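Local coordinates for protein ammonium transporter (Kuenenia stuttgartiensis, PDB 6EU6) that probably senses ammonium at the membrane as the transporter-like part of an ammonium sensor histidine kinase, built on the ammonium transporter fold, at residues A[84-87]-A[93-96]. Sequence-based numbering, arbitrary orientation.
Sequences DLAL and SYSF
Leu85 CD2 lies in the angle between the Tyr94 ring and the main chain that leads into it, 3.5 Å from Tyr94 CD1 and 3.6 Å from Ser93 C. Leu85 CD2 meets the ring obliquely along its CG–CD1–CE1 side, with Tyr94 CE1 at 3.7 Å. The leucine and tyrosine side chains run past each other in opposite directions, so the phenol end reaches back to the loop, where the OH of Tyr94 comes to 3.8 Å from Ala86 CB. No hydrogen bond crosses between 84-87 and 93-96; the join is made by van der Waals contact. The side chain of Leu85 leaves the backbone toward the helix, and CG anti to the backbone N (chi1 -163°) carries CD2 on to the tyrosine, whereas Tyr94 has CG anti to its own carbonyl carbon (chi1 -60°), which turns the ring back along the leucine. An alanine in place of Leu85 would lack the branch that CD2 belongs to, and would probably open a gap between the tyrosine ring and the loop, and leave that ring freer to shift. A short 3-10 turn presents Leu85 and Ala86, and is closed by the bond from Leu87 N to Asp84 O, 2.9 Å long. Leu85 is buried and also packs on Phe63 of helix 40-67 and on Phe148, while Tyr94 touches Gly236 of a neighbouring subunit. The contact thus folds the loop that follows strand 75-76 back onto the beginning of helix 93-114, beside a subunit interface of the trimeric, mainly helical ammonium transporter fold.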
loop_
_atom_site.group_PDB
_atom_site.type_symbol
_atom_site.label_atom_id
_atom_site.label_comp_id
_atom_site.label_asym_id
_atom_site.label_seq_id
_atom_site.Cartn_x
_atom_site.Cartn_y
_atom_site.Cartn_z
ATOM N N ASP A 84 18.620 -25.358 -9.118
ATOM C CA ASP A 84 19.878 -24.747 -9.412
ATOM C C ASP A 84 19.787 -23.318 -9.861
ATOM O O ASP A 84 20.673 -22.826 -10.554
ATOM C CB ASP A 84 20.651 -25.592 -10.427
ATOM C CG ASP A 84 21.275 -26.771 -9.796
ATOM O OD1 ASP A 84 21.370 -26.734 -8.538
ATOM O OD2 ASP A 84 21.657 -27.721 -10.546
ATOM N N LEU A 85 18.784 -22.605 -9.389
ATOM C CA LEU A 85 18.610 -21.208 -9.795
ATOM C C LEU A 85 19.904 -20.426 -9.585
ATOM O O LEU A 85 20.425 -19.854 -10.521
ATOM C CB LEU A 85 17.456 -20.555 -9.014
ATOM C CG LEU A 85 16.924 -19.269 -9.596
ATOM C CD1 LEU A 85 16.225 -19.533 -10.919
ATOM C CD2 LEU A 85 15.934 -18.684 -8.618
ATOM N N ALA A 86 20.408 -20.446 -8.363
ATOM C CA ALA A 86 21.705 -19.859 -7.963
ATOM C C ALA A 86 22.962 -20.197 -8.826
ATOM O O ALA A 86 23.944 -19.474 -8.775
ATOM C CB ALA A 86 21.988 -20.247 -6.501
ATOM N N LEU A 87 22.954 -21.287 -9.568
ATOM C CA LEU A 87 24.076 -21.612 -10.444
ATOM C C LEU A 87 24.007 -20.890 -11.787
ATOM O O LEU A 87 25.001 -20.774 -12.487
ATOM C CB LEU A 87 24.120 -23.095 -10.720
ATOM C CG LEU A 87 24.908 -23.942 -9.732
ATOM C CD1 LEU A 87 24.990 -23.377 -8.319
ATOM C CD2 LEU A 87 24.271 -25.321 -9.766
ATOM N N SER A 93 18.814 -14.077 -10.344
ATOM C CA SER A 93 18.348 -15.282 -9.668
ATOM C C SER A 93 16.981 -15.275 -8.966
ATOM O O SER A 93 15.986 -15.203 -9.600
ATOM C CB SER A 93 19.448 -15.830 -8.763
ATOM O OG SER A 93 19.710 -15.008 -7.678
ATOM N N TYR A 94 16.978 -15.312 -7.651
ATOM C CA TYR A 94 15.744 -15.335 -6.897
ATOM C C TYR A 94 14.860 -14.119 -7.102
ATOM O O TYR A 94 13.684 -14.254 -7.095
ATOM C CB TYR A 94 16.019 -15.527 -5.426
ATOM C CG TYR A 94 16.730 -16.789 -5.160
ATOM C CD1 TYR A 94 16.071 -17.974 -5.212
ATOM C CD2 TYR A 94 18.071 -16.796 -4.928
ATOM C CE1 TYR A 94 16.725 -19.145 -4.994
ATOM C CE2 TYR A 94 18.734 -17.961 -4.702
ATOM C CZ TYR A 94 18.052 -19.127 -4.748
ATOM O OH TYR A 94 18.701 -20.279 -4.528
ATOM N N SER A 95 15.458 -12.958 -7.274
ATOM C CA SER A 95 14.711 -11.743 -7.493
ATOM C C SER A 95 13.906 -11.859 -8.780
ATOM O O SER A 95 12.754 -11.582 -8.803
ATOM C CB SER A 95 15.654 -10.560 -7.491
ATOM O OG SER A 95 16.382 -10.566 -6.297
ATOM N N PHE A 96 14.566 -12.279 -9.842
ATOM C CA PHE A 96 13.918 -12.526 -11.124
ATOM C C PHE A 96 12.820 -13.548 -10.933
ATOM O O PHE A 96 11.729 -13.419 -11.469
ATOM C CB PHE A 96 14.921 -13.064 -12.112
ATOM C CG PHE A 96 14.344 -13.312 -13.456
ATOM C CD1 PHE A 96 14.195 -12.277 -14.378
ATOM C CD2 PHE A 96 13.926 -14.576 -13.805
ATOM C CE1 PHE A 96 13.677 -12.547 -15.650
ATOM C CE2 PHE A 96 13.381 -14.850 -15.061
ATOM C CZ PHE A 96 13.278 -13.837 -15.995
#